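Local coordinates for pyruvate formate-lyase 2 (Archaeoglobus fulgidus, PDB 2F3O), which is a glycyl radical enzyme of unknown substrate, probably a lyase related to pyruvate formate-lyase and glycerol dehydratase, at residues N434-A447 against R534-V548. Residues are numbered along the deposited sequence; the frame is centred on the assembly and turned at random.
Sequences NSFTSSDAALINVA and RYNFTGIQAVGIADV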
loop_
_atom_site.group_PDB
_atom_site.type_symbol
_atom_site.label_atom_id
_atom_site.label_comp_id
_atom_site.label_asym_id
_atom_site.label_seq_id
_atom_site.Cartn_x
_atom_site.Cartn_y
_atom_site.Cartn_z
ATOM N N ASN A 434 -22.497 6.240 2.057
ATOM C CA ASN A 434 -21.139 5.823 1.782
ATOM C C ASN A 434 -20.628 4.878 2.847
ATOM O O ASN A 434 -19.454 4.878 3.195
ATOM C CB ASN A 434 -20.208 7.029 1.533
ATOM C CG ASN A 434 -20.055 7.995 2.746
ATOM O OD1 ASN A 434 -19.110 8.774 2.763
ATOM N ND2 ASN A 434 -20.962 7.967 3.710
ATOM N N SER A 435 -21.540 4.066 3.367
ATOM C CA SER A 435 -21.177 3.106 4.393
ATOM C C SER A 435 -21.904 1.772 4.286
ATOM O O SER A 435 -22.997 1.685 3.755
ATOM C CB SER A 435 -21.354 3.703 5.785
ATOM O OG SER A 435 -22.667 4.169 6.012
ATOM N N PHE A 436 -21.271 0.724 4.774
ATOM C CA PHE A 436 -21.913 -0.551 4.846
ATOM C C PHE A 436 -21.670 -0.959 6.272
ATOM O O PHE A 436 -20.538 -1.311 6.635
ATOM C CB PHE A 436 -21.226 -1.511 3.905
ATOM C CG PHE A 436 -22.089 -2.664 3.459
ATOM C CD1 PHE A 436 -23.403 -2.459 3.067
ATOM C CD2 PHE A 436 -21.556 -3.951 3.357
ATOM C CE1 PHE A 436 -24.174 -3.512 2.612
ATOM C CE2 PHE A 436 -22.326 -4.999 2.907
ATOM C CZ PHE A 436 -23.639 -4.773 2.537
ATOM N N THR A 437 -22.712 -0.905 7.096
ATOM C CA THR A 437 -22.519 -1.073 8.536
ATOM C C THR A 437 -22.974 -2.399 9.116
ATOM O O THR A 437 -22.742 -2.624 10.299
ATOM C CB THR A 437 -23.206 0.022 9.328
ATOM O OG1 THR A 437 -24.619 -0.057 9.098
ATOM C CG2 THR A 437 -22.673 1.385 8.898
ATOM N N SER A 438 -23.571 -3.262 8.281
ATOM C CA SER A 438 -24.189 -4.558 8.676
ATOM C C SER A 438 -24.836 -4.411 10.032
ATOM O O SER A 438 -24.373 -4.978 11.029
ATOM C CB SER A 438 -23.181 -5.711 8.684
ATOM O OG SER A 438 -23.862 -6.955 8.669
ATOM N N SER A 439 -25.874 -3.597 10.074
ATOM C CA SER A 439 -26.194 -2.945 11.307
ATOM C C SER A 439 -26.865 -3.862 12.322
ATOM O O SER A 439 -26.923 -3.535 13.495
ATOM C CB SER A 439 -27.019 -1.713 11.029
ATOM O OG SER A 439 -28.353 -2.095 10.758
ATOM N N ASP A 440 -27.352 -5.019 11.888
ATOM C CA ASP A 440 -27.820 -6.013 12.849
ATOM C C ASP A 440 -27.117 -7.320 12.597
ATOM O O ASP A 440 -27.759 -8.307 12.283
ATOM C CB ASP A 440 -29.328 -6.234 12.757
ATOM C CG ASP A 440 -29.915 -6.788 14.050
ATOM O OD1 ASP A 440 -29.218 -6.768 15.078
ATOM O OD2 ASP A 440 -31.072 -7.247 14.047
ATOM N N ALA A 441 -25.800 -7.328 12.729
ATOM C CA ALA A 441 -25.044 -8.492 12.312
ATOM C C ALA A 441 -25.077 -9.568 13.374
ATOM O O ALA A 441 -25.051 -10.765 13.054
ATOM C CB ALA A 441 -23.644 -8.118 11.987
ATOM N N ALA A 442 -25.129 -9.132 14.631
ATOM C CA ALA A 442 -25.387 -10.034 15.751
ATOM C C ALA A 442 -26.116 -9.352 16.880
ATOM O O ALA A 442 -26.149 -8.124 16.985
ATOM C CB ALA A 442 -24.104 -10.651 16.276
ATOM N N LEU A 443 -26.703 -10.191 17.723
ATOM C CA LEU A 443 -27.314 -9.786 18.999
ATOM C C LEU A 443 -26.722 -10.683 20.087
ATOM O O LEU A 443 -26.675 -11.898 19.934
ATOM C CB LEU A 443 -28.841 -9.945 18.919
ATOM C CG LEU A 443 -29.534 -9.044 17.874
ATOM C CD1 LEU A 443 -30.260 -9.862 16.809
ATOM C CD2 LEU A 443 -30.447 -8.011 18.531
ATOM N N ILE A 444 -26.234 -10.099 21.167
ATOM C CA ILE A 444 -25.533 -10.883 22.183
ATOM C C ILE A 444 -26.224 -10.864 23.541
ATOM O O ILE A 444 -26.540 -9.800 24.082
ATOM C CB ILE A 444 -24.104 -10.376 22.359
ATOM C CG1 ILE A 444 -23.301 -10.651 21.095
ATOM C CG2 ILE A 444 -23.436 -11.010 23.564
ATOM C CD1 ILE A 444 -22.057 -9.833 21.016
ATOM N N ASN A 445 -26.463 -12.054 24.081
ATOM C CA ASN A 445 -27.015 -12.209 25.418
ATOM C C ASN A 445 -25.936 -11.985 26.443
ATOM O O ASN A 445 -25.207 -12.918 26.772
ATOM C CB ASN A 445 -27.551 -13.632 25.578
ATOM C CG ASN A 445 -28.294 -13.839 26.868
ATOM O OD1 ASN A 445 -28.524 -12.887 27.631
ATOM N ND2 ASN A 445 -28.683 -15.091 27.129
ATOM N N VAL A 446 -25.847 -10.771 26.979
ATOM C CA VAL A 446 -24.798 -10.481 27.945
ATOM C C VAL A 446 -25.151 -11.018 29.336
ATOM O O VAL A 446 -24.286 -11.115 30.204
ATOM C CB VAL A 446 -24.430 -8.988 27.991
ATOM C CG1 VAL A 446 -24.488 -8.415 26.610
ATOM C CG2 VAL A 446 -25.351 -8.213 28.930
ATOM N N ALA A 447 -26.414 -11.393 29.534
ATOM C CA ALA A 447 -26.796 -12.083 30.755
ATOM C C ALA A 447 -26.102 -13.435 30.824
ATOM O O ALA A 447 -25.608 -13.842 31.881
ATOM C CB ALA A 447 -28.291 -12.226 30.865
ATOM N N ARG A 534 -17.111 3.418 1.646
ATOM C CA ARG A 534 -16.067 4.266 2.260
ATOM C C ARG A 534 -15.869 3.885 3.728
ATOM O O ARG A 534 -14.751 3.568 4.141
ATOM C CB ARG A 534 -16.333 5.772 2.099
ATOM C CG ARG A 534 -15.074 6.658 2.231
ATOM C CD ARG A 534 -15.384 7.996 2.946
ATOM N NE ARG A 534 -14.272 8.979 3.007
ATOM C CZ ARG A 534 -13.346 9.099 3.990
ATOM N NH1 ARG A 534 -12.419 10.068 3.913
ATOM N NH2 ARG A 534 -13.319 8.272 5.048
ATOM N N TYR A 535 -16.957 3.860 4.498
ATOM C CA TYR A 535 -16.898 3.364 5.867
ATOM C C TYR A 535 -17.408 1.926 5.893
ATOM O O TYR A 535 -18.399 1.627 5.248
ATOM C CB TYR A 535 -17.749 4.234 6.781
ATOM C CG TYR A 535 -17.362 5.708 6.827
ATOM C CD1 TYR A 535 -18.049 6.658 6.068
ATOM C CD2 TYR A 535 -16.322 6.158 7.651
ATOM C CE1 TYR A 535 -17.728 7.996 6.133
ATOM C CE2 TYR A 535 -15.983 7.502 7.712
ATOM C CZ TYR A 535 -16.691 8.413 6.948
ATOM O OH TYR A 535 -16.368 9.753 6.999
ATOM N N ASN A 536 -16.724 1.027 6.600
ATOM C CA ASN A 536 -17.207 -0.357 6.754
ATOM C C ASN A 536 -17.291 -0.726 8.206
ATOM O O ASN A 536 -16.312 -0.625 8.919
ATOM C CB ASN A 536 -16.298 -1.360 6.060
ATOM C CG ASN A 536 -16.470 -1.355 4.565
ATOM O OD1 ASN A 536 -17.169 -2.197 3.992
ATOM N ND2 ASN A 536 -15.847 -0.392 3.919
ATOM N N PHE A 537 -18.459 -1.158 8.651
ATOM C CA PHE A 537 -18.652 -1.440 10.064
ATOM C C PHE A 537 -19.424 -2.731 10.195
ATOM O O PHE A 537 -19.956 -3.225 9.204
ATOM C CB PHE A 537 -19.389 -0.297 10.765
ATOM C CG PHE A 537 -18.542 0.936 10.995
ATOM C CD1 PHE A 537 -18.949 2.175 10.528
ATOM C CD2 PHE A 537 -17.340 0.860 11.691
ATOM C CE1 PHE A 537 -18.171 3.317 10.738
ATOM C CE2 PHE A 537 -16.551 2.010 11.908
ATOM C CZ PHE A 537 -16.975 3.231 11.430
ATOM N N THR A 538 -19.440 -3.298 11.397
ATOM C CA THR A 538 -20.254 -4.470 11.701
ATOM C C THR A 538 -20.960 -4.246 13.035
ATOM O O THR A 538 -20.332 -4.304 14.093
ATOM C CB THR A 538 -19.423 -5.769 11.751
ATOM O OG1 THR A 538 -18.776 -5.969 10.501
ATOM C CG2 THR A 538 -20.303 -6.955 11.987
ATOM N N GLY A 539 -22.265 -3.975 12.981
ATOM C CA GLY A 539 -23.033 -3.646 14.185
ATOM C C GLY A 539 -23.410 -4.842 15.026
ATOM O O GLY A 539 -24.160 -5.696 14.579
ATOM N N ILE A 540 -22.882 -4.944 16.238
ATOM C CA ILE A 540 -23.334 -6.024 17.122
ATOM C C ILE A 540 -23.950 -5.492 18.411
ATOM O O ILE A 540 -23.538 -4.450 18.906
ATOM C CB ILE A 540 -22.248 -7.090 17.401
ATOM C CG1 ILE A 540 -21.032 -6.469 18.067
ATOM C CG2 ILE A 540 -21.844 -7.809 16.124
ATOM C CD1 ILE A 540 -19.907 -7.445 18.258
ATOM N N GLN A 541 -24.980 -6.181 18.913
ATOM C CA GLN A 541 -25.882 -5.625 19.959
ATOM C C GLN A 541 -25.858 -6.322 21.294
ATOM O O GLN A 541 -25.859 -7.545 21.362
ATOM C CB GLN A 541 -27.332 -5.650 19.505
ATOM C CG GLN A 541 -27.724 -4.523 18.614
ATOM C CD GLN A 541 -26.877 -4.410 17.356
ATOM O OE1 GLN A 541 -25.982 -3.575 17.286
ATOM N NE2 GLN A 541 -27.126 -5.266 16.380
ATOM N N ALA A 542 -25.876 -5.529 22.357
ATOM C CA ALA A 542 -25.970 -6.071 23.710
ATOM C C ALA A 542 -27.422 -6.216 24.137
ATOM O O ALA A 542 -28.194 -5.265 24.107
ATOM C CB ALA A 542 -25.243 -5.190 24.673
ATOM N N VAL A 543 -27.811 -7.419 24.511
ATOM C CA VAL A 543 -29.088 -7.566 25.168
ATOM C C VAL A 543 -28.943 -8.104 26.599
ATOM O O VAL A 543 -28.154 -9.032 26.873
ATOM C CB VAL A 543 -30.161 -8.282 24.283
ATOM C CG1 VAL A 543 -29.587 -8.726 22.949
ATOM C CG2 VAL A 543 -30.833 -9.420 25.016
ATOM N N GLY A 544 -29.661 -7.449 27.515
ATOM C CA GLY A 544 -29.691 -7.832 28.928
ATOM C C GLY A 544 -28.753 -7.002 29.781
ATOM O O GLY A 544 -28.182 -7.493 30.759
ATOM N N ILE A 545 -28.582 -5.740 29.418
ATOM C CA ILE A 545 -27.578 -4.938 30.092
ATOM C C ILE A 545 -28.056 -4.522 31.452
ATOM O O ILE A 545 -27.250 -4.356 32.365
ATOM C CB ILE A 545 -27.088 -3.729 29.265
ATOM C CG1 ILE A 545 -28.220 -2.772 28.910
ATOM C CG2 ILE A 545 -26.454 -4.210 28.017
ATOM C CD1 ILE A 545 -27.725 -1.370 28.633
ATOM N N ALA A 546 -29.371 -4.395 31.603
ATOM C CA ALA A 546 -29.916 -4.089 32.913
ATOM C C ALA A 546 -30.024 -5.336 33.787
ATOM O O ALA A 546 -29.886 -5.237 34.986
ATOM C CB ALA A 546 -31.231 -3.374 32.816
ATOM N N ASP A 547 -30.231 -6.504 33.191
ATOM C CA ASP A 547 -30.270 -7.739 33.975
ATOM C C ASP A 547 -28.967 -8.059 34.671
ATOM O O ASP A 547 -28.983 -8.542 35.790
ATOM C CB ASP A 547 -30.708 -8.921 33.132
ATOM C CG ASP A 547 -32.182 -8.922 32.906
ATOM O OD1 ASP A 547 -32.941 -9.036 33.896
ATOM O OD2 ASP A 547 -32.584 -8.753 31.747
ATOM N N VAL A 548 -27.841 -7.781 34.017
ATOM C CA VAL A 548 -26.534 -7.981 34.655
ATOM C C VAL A 548 -26.204 -6.813 35.563
ATOM O O VAL A 548 -25.603 -7.017 36.597
ATOM C CB VAL A 548 -25.395 -8.231 33.641
ATOM C CG1 VAL A 548 -25.700 -9.433 32.826
ATOM C CG2 VAL A 548 -25.277 -7.092 32.714
#
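Tyr535 opens the pairing: its N gives a nearly straight bond to Asn434 O (3.0 Å), and its O takes the N-H of Phe436. Its CB lies against Ser435 CB. The next rung runs from Phe537 N to Phe436 O. Thr437 CG2 then meets the Phe537 ring at its edge, 4.1 Å from CD1. Thr538 turns CG2 onto Ala441 CB (3.5 Å), while its OG1 bonds to Asn619. Here a short loop, 437-441, interrupts the first strand and the register slips by two residues. Gly539 faces this loop. Its N reaches Ser438 O from above the carbonyl plane and Thr437 O more weakly. Its O receives Ala441 N.

Ile540 resumes the parallel pairing, with CG2 3.6 Å from Ala442 CB. On this face Ile540 and Ile444 also pack on helix 477-508. Gln541 projects from the other face. Its chain bends at chi2 (57°) and brings NE2 back to the loop. NE2 bonds to Asp440 OD1 (2.9 Å) on the anti side of the carboxylate, and weakly to Ser439 O. A leucine here would probably leave Asp440 OD1 without this donor and the loop less firmly held. Asp440 OD2 binds a glycerol, probably from the crystallisation liquor.

Ala542 CB touches Val446 CG1 (3.8 Å). Val543 accepts Val446 N and donates to Ile444 O, and its side chain reaches helix 634-640. Gly544 has a positive phi (98°) and takes the N-cap position of helix 545-560. In that helix Val548 CG2 meets Val446 CG2 at 3.9 Å.

Strands 435-445 and 535-543 are sheet neighbours, flanked by 145-147 and 624-628, consistent with the barrel core of glycyl radical enzymes. Backbone bonds hold the first half; apolar packing joins them in the second. The polar Gln541-Asp440 pair is likely to steady the loop between.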